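Local coordinates for protein 401aa long hypothetical glucose-1-phosphate thymidylyltransferase (Sulfolobus tokodaii, PDB 2GGO) that probably makes nucleotide sugars in two steps, with sugar-1-phosphate acetyltransferase and nucleotidylyltransferase activities serving UDP-N-acetylglucosamine and UDP-N-acetylgalactosamine synthesis, at residues 161-167 and 184-188; 259-265 and 277-283; 358-364 and 376-382. All coordinates share one frame; numbering follows the deposited sequence.

Contact 1 of 3, residues 161-167 and 184-188; sequences YKLNSDI and LTDAI
Strand 155-164 of the nucleotidyltransferase domain meets the N-terminal part of helix 184-194 here, with Tyr161, Leu163 and Ile167 touching Leu184, Ala187 and Ile188. The ring of Tyr161 is met by three residues of the helix. Its chi1 of -58° places CG beside the backbone N, and the ring reaches across to the helix. Ile188 comes in over one face. Its CD1 sits nearly above the middle of the Tyr161 ring, 3.9 Å from the centroid and 11° off the normal, a CH-pi contact. Leu184 approaches differently. Its CD2 lies at the ring edge, near the plane, 3.4 Å from Tyr161 CE1. The two side chains slide past each other in opposite directions. Beyond the ring, the hydroxyl OH of Tyr161 is 3.8 Å from the methyl CG2 of Thr185, but its hydrogen bond is with Asn157 ND2. This is a sheet-to-helix layer of a GT-A fold. The side chain of Ile119, on the neighbouring strand 117-123, also touches both Tyr161 and Ile188. Strand 161-164 and the helical segment 184-188 run at 55° to each other, with axes 12.1 Å apart, and bulky side chains bridge the distance. Leu163 CD2 is 4.2 Å from Ile188 CD1, and the two side chains cross at about a right angle. After the strand, the chain turns into helix 166-173. Ile167 there extends its CD1 to Ile188 CG1 at 4.0 Å and to Ala187 CB at 4.2 Å. The packing is mainly apolar, yet it borders the probable sugar-phosphate site. Asn157 and Thr80 are both likely to bind N-acetylglucosamine 1-phosphate, and Thr80 OG1 is also hydrogen-bonded to the backbone N of Leu184.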
loop_
_atom_site.group_PDB
_atom_site.type_symbol
_atom_site.label_atom_id
_atom_site.label_comp_id
_atom_site.label_asym_id
_atom_site.label_seq_id
_atom_site.Cartn_x
_atom_site.Cartn_y
_atom_site.Cartn_z
ATOM N N TYR A 161 1.212 14.683 10.934
ATOM C CA TYR A 161 1.621 15.617 11.970
ATOM C C TYR A 161 1.930 16.979 11.400
ATOM O O TYR A 161 2.452 17.082 10.303
ATOM C CB TYR A 161 2.908 15.124 12.628
ATOM C CG TYR A 161 2.827 13.755 13.233
ATOM C CD1 TYR A 161 3.951 12.943 13.284
ATOM C CD2 TYR A 161 1.628 13.257 13.750
ATOM C CE1 TYR A 161 3.894 11.660 13.859
ATOM C CE2 TYR A 161 1.549 11.971 14.319
ATOM C CZ TYR A 161 2.693 11.183 14.391
ATOM O OH TYR A 161 2.643 9.912 14.964
ATOM N N LYS A 162 1.639 18.018 12.167
ATOM C CA LYS A 162 2.158 19.362 11.894
ATOM C C LYS A 162 2.868 19.785 13.187
ATOM O O LYS A 162 2.226 20.111 14.199
ATOM C CB LYS A 162 1.016 20.331 11.546
ATOM C CG LYS A 162 1.371 21.550 10.744
ATOM C CD LYS A 162 2.160 22.595 11.527
ATOM C CE LYS A 162 1.342 23.222 12.658
ATOM N NZ LYS A 162 2.020 24.330 13.430
ATOM N N LEU A 163 4.196 19.749 13.144
ATOM C CA LEU A 163 5.007 19.888 14.342
ATOM C C LEU A 163 5.944 21.061 14.183
ATOM O O LEU A 163 6.468 21.316 13.082
ATOM C CB LEU A 163 5.806 18.606 14.636
ATOM C CG LEU A 163 5.060 17.269 14.805
ATOM C CD1 LEU A 163 6.035 16.138 14.879
ATOM C CD2 LEU A 163 4.132 17.242 16.004
ATOM N N ASN A 164 6.109 21.791 15.285
ATOM C CA ASN A 164 7.075 22.888 15.355
ATOM C C ASN A 164 8.435 22.415 15.888
ATOM O O ASN A 164 8.527 21.353 16.513
ATOM C CB ASN A 164 6.506 24.028 16.185
ATOM C CG ASN A 164 5.052 24.284 15.881
ATOM O OD1 ASN A 164 4.670 24.492 14.732
ATOM N ND2 ASN A 164 4.228 24.258 16.913
ATOM N N SER A 165 9.483 23.189 15.625
ATOM C CA SER A 165 10.843 22.817 16.005
ATOM C C SER A 165 11.037 22.407 17.492
ATOM O O SER A 165 12.083 21.863 17.850
ATOM C CB SER A 165 11.812 23.933 15.603
ATOM O OG SER A 165 11.220 25.209 15.802
ATOM N N ASP A 166 10.035 22.644 18.344
ATOM C CA ASP A 166 10.035 22.142 19.732
ATOM C C ASP A 166 10.086 20.634 19.809
ATOM O O ASP A 166 10.374 20.084 20.868
ATOM C CB ASP A 166 8.767 22.542 20.477
ATOM C CG ASP A 166 8.367 23.954 20.217
ATOM O OD1 ASP A 166 9.282 24.778 19.986
ATOM O OD2 ASP A 166 7.138 24.226 20.238
ATOM N N ILE A 167 9.757 19.960 18.712
ATOM C CA ILE A 167 9.777 18.516 18.718
ATOM C C ILE A 167 11.185 17.963 19.002
ATOM O O ILE A 167 11.319 16.946 19.698
ATOM C CB ILE A 167 9.165 17.899 17.427
ATOM C CG1 ILE A 167 8.712 16.451 17.692
ATOM C CG2 ILE A 167 10.141 17.975 16.236
ATOM C CD1 ILE A 167 7.840 16.260 18.948
ATOM N N LEU A 184 8.459 8.424 17.313
ATOM C CA LEU A 184 8.006 9.789 17.347
ATOM C C LEU A 184 7.053 9.959 18.512
ATOM O O LEU A 184 7.310 10.759 19.406
ATOM C CB LEU A 184 7.360 10.198 16.023
ATOM C CG LEU A 184 7.256 11.692 15.682
ATOM C CD1 LEU A 184 8.366 12.540 16.293
ATOM C CD2 LEU A 184 7.244 11.856 14.184
ATOM N N THR A 185 5.981 9.173 18.524
ATOM C CA THR A 185 4.928 9.294 19.538
ATOM C C THR A 185 5.412 9.531 20.982
ATOM O O THR A 185 4.759 10.248 21.739
ATOM C CB THR A 185 3.962 8.087 19.501
ATOM O OG1 THR A 185 4.710 6.870 19.381
ATOM C CG2 THR A 185 3.021 8.202 18.320
ATOM N N ASP A 186 6.548 8.935 21.352
ATOM C CA ASP A 186 7.143 9.107 22.682
ATOM C C ASP A 186 7.410 10.565 22.968
ATOM O O ASP A 186 7.001 11.082 24.010
ATOM C CB ASP A 186 8.464 8.349 22.778
ATOM C CG ASP A 186 8.280 6.853 22.943
ATOM O OD1 ASP A 186 7.182 6.423 23.375
ATOM O OD2 ASP A 186 9.249 6.112 22.641
ATOM N N ALA A 187 8.109 11.199 22.024
ATOM C CA ALA A 187 8.472 12.615 22.075
ATOM C C ALA A 187 7.249 13.533 22.049
ATOM O O ALA A 187 7.219 14.559 22.728
ATOM C CB ALA A 187 9.420 12.952 20.932
ATOM N N ILE A 188 6.244 13.158 21.263
ATOM C CA ILE A 188 4.984 13.901 21.190
ATOM C C ILE A 188 4.236 13.821 22.523
ATOM O O ILE A 188 3.448 14.718 22.860
ATOM C CB ILE A 188 4.071 13.404 20.008
ATOM C CG1 ILE A 188 4.617 13.892 18.655
ATOM C CG2 ILE A 188 2.614 13.847 20.201
ATOM C CD1 ILE A 188 3.916 13.303 17.440
#

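Contact 2 of 3, residues 259-265 and 277-283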
loop_
_atom_site.group_PDB
_atom_site.type_symbol
_atom_site.label_atom_id
_atom_site.label_comp_id
_atom_site.label_asym_id
_atom_site.label_seq_id
_atom_site.Cartn_x
_atom_site.Cartn_y
_atom_site.Cartn_z
ATOM N N ILE A 259 -16.765 -8.510 -19.466
ATOM C CA ILE A 259 -16.281 -7.653 -18.369
ATOM C C ILE A 259 -17.470 -7.347 -17.470
ATOM O O ILE A 259 -18.481 -6.865 -17.940
ATOM C CB ILE A 259 -15.588 -6.367 -18.966
ATOM C CG1 ILE A 259 -14.403 -6.761 -19.860
ATOM C CG2 ILE A 259 -15.127 -5.396 -17.916
ATOM C CD1 ILE A 259 -13.753 -5.549 -20.588
ATOM N N GLU A 260 -17.394 -7.724 -16.205
ATOM C CA GLU A 260 -18.386 -7.301 -15.230
ATOM C C GLU A 260 -17.688 -6.287 -14.341
ATOM O O GLU A 260 -16.777 -6.635 -13.622
ATOM C CB GLU A 260 -18.973 -8.507 -14.449
ATOM C CG GLU A 260 -19.780 -9.479 -15.373
ATOM C CD GLU A 260 -20.274 -10.776 -14.709
ATOM O OE1 GLU A 260 -19.544 -11.319 -13.838
ATOM O OE2 GLU A 260 -21.403 -11.260 -15.080
ATOM N N GLY A 261 -18.065 -5.002 -14.448
ATOM C CA GLY A 261 -17.341 -3.936 -13.756
ATOM C C GLY A 261 -17.700 -3.978 -12.290
ATOM O O GLY A 261 -18.703 -4.607 -11.918
ATOM N N PRO A 262 -16.948 -3.256 -11.441
ATOM C CA PRO A 262 -15.875 -2.314 -11.751
ATOM C C PRO A 262 -14.521 -2.948 -12.087
ATOM O O PRO A 262 -14.042 -3.811 -11.357
ATOM C CB PRO A 262 -15.749 -1.472 -10.481
ATOM C CG PRO A 262 -16.265 -2.300 -9.429
ATOM C CD PRO A 262 -17.206 -3.323 -9.993
ATOM N N VAL A 263 -13.939 -2.477 -13.181
ATOM C CA VAL A 263 -12.702 -2.998 -13.675
ATOM C C VAL A 263 -11.859 -1.877 -14.202
ATOM O O VAL A 263 -12.336 -1.010 -14.939
ATOM C CB VAL A 263 -13.017 -3.983 -14.804
ATOM C CG1 VAL A 263 -11.868 -4.159 -15.751
ATOM C CG2 VAL A 263 -13.508 -5.289 -14.206
ATOM N N TYR A 264 -10.595 -1.890 -13.833
ATOM C CA TYR A 264 -9.634 -0.937 -14.331
ATOM C C TYR A 264 -8.689 -1.638 -15.305
ATOM O O TYR A 264 -7.960 -2.591 -14.913
ATOM C CB TYR A 264 -8.799 -0.407 -13.161
ATOM C CG TYR A 264 -7.816 0.654 -13.577
ATOM C CD1 TYR A 264 -8.247 1.955 -13.796
ATOM C CD2 TYR A 264 -6.468 0.366 -13.785
ATOM C CE1 TYR A 264 -7.397 2.923 -14.146
ATOM C CE2 TYR A 264 -5.591 1.381 -14.203
ATOM C CZ TYR A 264 -6.081 2.648 -14.350
ATOM O OH TYR A 264 -5.271 3.681 -14.763
ATOM N N ILE A 265 -8.651 -1.170 -16.559
ATOM C CA ILE A 265 -7.731 -1.734 -17.551
ATOM C C ILE A 265 -6.598 -0.775 -17.924
ATOM O O ILE A 265 -6.789 0.109 -18.724
ATOM C CB ILE A 265 -8.509 -2.257 -18.812
ATOM C CG1 ILE A 265 -9.652 -3.183 -18.332
ATOM C CG2 ILE A 265 -7.550 -2.895 -19.816
ATOM C CD1 ILE A 265 -10.335 -3.977 -19.314
ATOM N N LEU A 277 -13.219 -10.718 -17.285
ATOM C CA LEU A 277 -12.790 -9.867 -16.163
ATOM C C LEU A 277 -13.935 -9.606 -15.199
ATOM O O LEU A 277 -14.996 -9.132 -15.593
ATOM C CB LEU A 277 -12.163 -8.583 -16.656
ATOM C CG LEU A 277 -11.071 -8.722 -17.721
ATOM C CD1 LEU A 277 -10.588 -7.358 -18.107
ATOM C CD2 LEU A 277 -9.886 -9.599 -17.227
ATOM N N ARG A 278 -13.749 -9.922 -13.926
ATOM C CA ARG A 278 -14.830 -9.842 -12.980
ATOM C C ARG A 278 -14.585 -8.667 -12.061
ATOM O O ARG A 278 -13.474 -8.125 -12.045
ATOM C CB ARG A 278 -14.962 -11.138 -12.176
ATOM C CG ARG A 278 -15.663 -12.270 -12.967
ATOM C CD ARG A 278 -15.418 -13.633 -12.331
ATOM N NE ARG A 278 -16.080 -13.646 -11.043
ATOM C CZ ARG A 278 -15.817 -14.514 -10.061
ATOM N NH1 ARG A 278 -14.842 -15.410 -10.187
ATOM N NH2 ARG A 278 -16.495 -14.451 -8.931
ATOM N N PRO A 279 -15.606 -8.288 -11.277
ATOM C CA PRO A 279 -15.486 -7.104 -10.405
ATOM C C PRO A 279 -14.178 -7.017 -9.615
ATOM O O PRO A 279 -13.725 -7.993 -8.963
ATOM C CB PRO A 279 -16.687 -7.260 -9.462
ATOM C CG PRO A 279 -17.764 -7.880 -10.375
ATOM C CD PRO A 279 -16.957 -8.918 -11.179
ATOM N N TYR A 280 -13.611 -5.830 -9.646
ATOM C CA TYR A 280 -12.402 -5.432 -8.910
ATOM C C TYR A 280 -11.146 -5.986 -9.519
ATOM O O TYR A 280 -10.161 -6.166 -8.842
ATOM C CB TYR A 280 -12.525 -5.653 -7.398
ATOM C CG TYR A 280 -13.612 -4.768 -6.858
ATOM C CD1 TYR A 280 -13.446 -3.367 -6.849
ATOM C CD2 TYR A 280 -14.836 -5.308 -6.433
ATOM C CE1 TYR A 280 -14.465 -2.513 -6.381
ATOM C CE2 TYR A 280 -15.867 -4.474 -5.966
ATOM C CZ TYR A 280 -15.668 -3.074 -5.956
ATOM O OH TYR A 280 -16.677 -2.244 -5.506
ATOM N N THR A 281 -11.188 -6.176 -10.837
ATOM C CA THR A 281 -10.017 -6.520 -11.609
ATOM C C THR A 281 -9.295 -5.216 -11.883
ATOM O O THR A 281 -9.861 -4.347 -12.489
ATOM C CB THR A 281 -10.397 -7.199 -12.910
ATOM O OG1 THR A 281 -10.866 -8.532 -12.605
ATOM C CG2 THR A 281 -9.165 -7.301 -13.837
ATOM N N ILE A 282 -8.048 -5.122 -11.456
ATOM C CA ILE A 282 -7.248 -3.925 -11.645
ATOM C C ILE A 282 -5.991 -4.289 -12.386
ATOM O O ILE A 282 -5.110 -4.929 -11.846
ATOM C CB ILE A 282 -6.954 -3.214 -10.228
ATOM C CG1 ILE A 282 -8.274 -2.585 -9.695
ATOM C CG2 ILE A 282 -5.783 -2.167 -10.266
ATOM C CD1 ILE A 282 -8.562 -3.078 -8.262
ATOM N N LEU A 283 -5.890 -3.926 -13.659
ATOM C CA LEU A 283 -4.643 -4.230 -14.341
ATOM C C LEU A 283 -3.898 -2.939 -14.444
ATOM O O LEU A 283 -4.370 -2.068 -15.202
ATOM C CB LEU A 283 -4.925 -4.744 -15.760
ATOM C CG LEU A 283 -5.977 -5.864 -15.683
ATOM C CD1 LEU A 283 -6.639 -6.150 -17.070
ATOM C CD2 LEU A 283 -5.318 -7.076 -15.131
#
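Val263 and Ile265 pack against Leu277 on the tight inner side of two successive coils of a beta-helix. Leu277 CD1 is 3.6 Å from Ile265 CD1 and 4.2 Å from Val263 CG1. The Leu277 side chain crosses that of Val263 at about a right angle and that of Ile265 obliquely. Backbone hydrogen bonds between parallel strands hold the coils in step: Glu260 N to Leu277 O is 2.8 Å, and Leu283 N to Tyr264 O is 2.8 Å. The corner between them is built by prolines. Pro262 follows a cis peptide, and its O accepts Tyr280 N at 2.7 Å. Its ring atom CG rests over one face of Tyr280, 3.8 Å from the centroid. Tyr280 OH bonds Asp224 of helix 212-225. The outer side is looser. Glu260 and Arg278 run side by side, but OE1 and NE are 5.0 Å apart and make no salt bridge. Each is engaged elsewhere, Glu260 OE1 by Tyr276 OH and Arg278 NH1 by Glu294. Pro279 N is near Glu260 O but has no hydrogen to give. The chemistry thus implies that apolar packing and backbone bonds, rather than charge pairing, join these two coils.

Contact 3 of 3, residues 358-364 and 376-382; sequences FIGGHVR and KIGAYAR
His362 and Tyr380 both set CG opposite the carbonyl carbon, with chi1 of -57° and -67°. From equivalent places in two type II turns, the side chains run side by side, pointing the same way. The ring planes are parallel to within 1°, but they are slid apart, with centroids 4.8 Å from each other, and barely overlap. The CB of His362 lies over a face of the Tyr380 ring. In return, the Tyr380 hydroxyl lies over the rim of the imidazole. Next to this pair, Arg382 is bent at its second side-chain torsion and folds back across the neighbouring coil. Its NH1 donates to His362 O at 2.8 Å, in the plane of that carbonyl. The same NH1 also reaches Ala381 O at 3.2 Å, from above that carbonyl's plane. NH1 thus has two carbonyl partners, the nearer being His362 O. One face of the guanidinium is met by Arg364, whose CB is 3.3 Å from Arg382 NE. Deeper in, the backbones pair as parallel strands. Ile377 N bonds Phe358 O at 2.7 Å, and Gly360 N bonds Ile377 O at 2.6 Å. At the turn, Tyr380 N bonds Gly361 O at 2.8 Å. On the inner side, Val363 CG2 packs on Ile377 CG2 at 3.9 Å and also touches Ala381 CB. The contact also faces the nucleotidyltransferase domain: the Phe358 ring touches Trp213 of helix 212-225, and in the turn Ala379 N bonds His19 ND1. Lys376 lays its CG against Phe358, while its NZ is hydrogen-bonded to Asn342 O. The turns, Gly360 to Val363 and Gly378 to Ala381, stack one above the other. Such repeated corners, with aliphatic residues turned inward, are typical of the left-handed parallel beta-helix of hexapeptide-repeat transferases.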
loop_
_atom_site.group_PDB
_atom_site.type_symbol
_atom_site.label_atom_id
_atom_site.label_comp_id
_atom_site.label_asym_id
_atom_site.label_seq_id
_atom_site.Cartn_x
_atom_site.Cartn_y
_atom_site.Cartn_z
ATOM N N PHE A 358 0.161 -13.865 -2.989
ATOM C CA PHE A 358 1.004 -12.676 -3.167
ATOM C C PHE A 358 2.316 -13.001 -3.919
ATOM O O PHE A 358 3.184 -13.691 -3.409
ATOM C CB PHE A 358 1.266 -12.080 -1.795
ATOM C CG PHE A 358 0.007 -11.818 -1.028
ATOM C CD1 PHE A 358 -0.819 -10.794 -1.398
ATOM C CD2 PHE A 358 -0.372 -12.607 0.051
ATOM C CE1 PHE A 358 -1.989 -10.528 -0.730
ATOM C CE2 PHE A 358 -1.528 -12.315 0.735
ATOM C CZ PHE A 358 -2.336 -11.264 0.340
ATOM N N ILE A 359 2.381 -12.509 -5.156
ATOM C CA ILE A 359 3.433 -12.888 -6.118
ATOM C C ILE A 359 4.424 -11.729 -6.393
ATOM O O ILE A 359 4.025 -10.680 -6.939
ATOM C CB ILE A 359 2.805 -13.293 -7.435
ATOM C CG1 ILE A 359 1.608 -14.259 -7.259
ATOM C CG2 ILE A 359 3.873 -13.779 -8.446
ATOM C CD1 ILE A 359 1.868 -15.743 -6.881
ATOM N N GLY A 360 5.708 -11.954 -6.104
ATOM C CA GLY A 360 6.750 -10.988 -6.337
ATOM C C GLY A 360 6.999 -10.692 -7.799
ATOM O O GLY A 360 6.605 -11.465 -8.666
ATOM N N GLY A 361 7.627 -9.545 -8.073
ATOM C CA GLY A 361 8.063 -9.214 -9.383
ATOM C C GLY A 361 8.918 -10.237 -10.079
ATOM O O GLY A 361 9.775 -10.895 -9.458
ATOM N N HIS A 362 8.697 -10.372 -11.372
ATOM C CA HIS A 362 9.601 -11.166 -12.251
ATOM C C HIS A 362 9.570 -12.646 -11.956
ATOM O O HIS A 362 10.464 -13.394 -12.334
ATOM C CB HIS A 362 11.067 -10.716 -12.155
ATOM C CG HIS A 362 11.273 -9.266 -12.477
ATOM N ND1 HIS A 362 11.406 -8.806 -13.776
ATOM C CD2 HIS A 362 11.393 -8.177 -11.673
ATOM C CE1 HIS A 362 11.608 -7.494 -13.748
ATOM N NE2 HIS A 362 11.516 -7.085 -12.492
ATOM N N VAL A 363 8.550 -13.068 -11.243
ATOM C CA VAL A 363 8.164 -14.456 -11.193
ATOM C C VAL A 363 7.717 -15.103 -12.495
ATOM O O VAL A 363 6.986 -14.519 -13.344
ATOM C CB VAL A 363 7.166 -14.697 -9.977
ATOM C CG1 VAL A 363 6.430 -16.067 -10.085
ATOM C CG2 VAL A 363 7.856 -14.639 -8.750
ATOM N N ARG A 364 8.088 -16.380 -12.679
ATOM C CA ARG A 364 7.626 -17.125 -13.881
ATOM C C ARG A 364 7.070 -18.439 -13.357
ATOM O O ARG A 364 7.746 -19.095 -12.638
ATOM C CB ARG A 364 8.767 -17.347 -14.920
ATOM C CG ARG A 364 8.217 -18.140 -16.177
ATOM C CD ARG A 364 9.132 -18.213 -17.471
ATOM N NE ARG A 364 9.188 -16.966 -18.278
ATOM C CZ ARG A 364 8.301 -16.567 -19.221
ATOM N NH1 ARG A 364 7.187 -17.283 -19.503
ATOM N NH2 ARG A 364 8.531 -15.415 -19.882
ATOM N N LYS A 376 2.902 -16.702 -0.291
ATOM C CA LYS A 376 3.710 -15.628 -0.872
ATOM C C LYS A 376 4.783 -16.212 -1.708
ATOM O O LYS A 376 5.406 -17.189 -1.309
ATOM C CB LYS A 376 4.318 -14.704 0.185
ATOM C CG LYS A 376 3.225 -14.198 1.129
ATOM C CD LYS A 376 3.712 -13.336 2.272
ATOM C CE LYS A 376 5.095 -13.722 2.679
ATOM N NZ LYS A 376 5.558 -12.669 3.613
ATOM N N ILE A 377 4.917 -15.712 -2.931
ATOM C CA ILE A 377 6.059 -16.081 -3.733
ATOM C C ILE A 377 6.962 -14.878 -3.952
ATOM O O ILE A 377 6.551 -13.839 -4.567
ATOM C CB ILE A 377 5.570 -16.693 -5.103
ATOM C CG1 ILE A 377 4.555 -17.819 -4.751
ATOM C CG2 ILE A 377 6.764 -17.115 -5.928
ATOM C CD1 ILE A 377 4.240 -18.846 -5.836
ATOM N N GLY A 378 8.193 -15.040 -3.508
ATOM C CA GLY A 378 9.295 -14.051 -3.655
ATOM C C GLY A 378 9.595 -13.632 -5.066
ATOM O O GLY A 378 9.397 -14.390 -5.978
ATOM N N ALA A 379 10.037 -12.399 -5.254
ATOM C CA ALA A 379 10.411 -11.893 -6.566
ATOM C C ALA A 379 11.436 -12.828 -7.187
ATOM O O ALA A 379 12.184 -13.434 -6.472
ATOM C CB ALA A 379 11.023 -10.499 -6.400
ATOM N N TYR A 380 11.440 -12.959 -8.506
ATOM C CA TYR A 380 12.444 -13.773 -9.250
ATOM C C TYR A 380 12.325 -15.273 -9.032
ATOM O O TYR A 380 13.211 -16.066 -9.456
ATOM C CB TYR A 380 13.903 -13.322 -8.933
ATOM C CG TYR A 380 14.167 -11.938 -9.462
ATOM C CD1 TYR A 380 14.294 -11.725 -10.818
ATOM C CD2 TYR A 380 14.237 -10.832 -8.615
ATOM C CE1 TYR A 380 14.514 -10.483 -11.340
ATOM C CE2 TYR A 380 14.457 -9.521 -9.153
ATOM C CZ TYR A 380 14.562 -9.384 -10.513
ATOM O OH TYR A 380 14.788 -8.165 -11.056
ATOM N N ALA A 381 11.284 -15.690 -8.345
ATOM C CA ALA A 381 11.139 -17.158 -8.050
ATOM C C ALA A 381 10.804 -17.937 -9.347
ATOM O O ALA A 381 10.279 -17.418 -10.293
ATOM C CB ALA A 381 10.102 -17.407 -7.020
ATOM N N ARG A 382 11.178 -19.214 -9.384
ATOM C CA ARG A 382 10.832 -20.061 -10.513
ATOM C C ARG A 382 10.179 -21.306 -9.950
ATOM O O ARG A 382 10.729 -22.008 -9.067
ATOM C CB ARG A 382 12.061 -20.413 -11.359
ATOM C CG ARG A 382 12.656 -19.258 -12.163
ATOM C CD ARG A 382 11.582 -18.758 -13.171
ATOM N NE ARG A 382 11.992 -17.736 -14.166
ATOM C CZ ARG A 382 12.000 -16.403 -13.951
ATOM N NH1 ARG A 382 11.664 -15.896 -12.752
ATOM N NH2 ARG A 382 12.367 -15.569 -14.938
#

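In the fold
The three contacts follow one another along the chain, and none nests in or crosses another. Contact 1 comes first and closes a short loop that includes helix 166-173, within the nucleotidyltransferase domain. The chain then passes through helix 212-225 into the beta-helix. Contact 2 joins two neighbouring coils there, and contact 3 joins two more near the C-terminal end. Each closes one coil. Both reach the same eight-stranded parallel sheet, with centres about 23 Å apart. Contact 1 is remote, with its centre about 43 Å from that of contact 2 and 39 Å from that of contact 3. Helix 212-225 touches both beta-helix contacts.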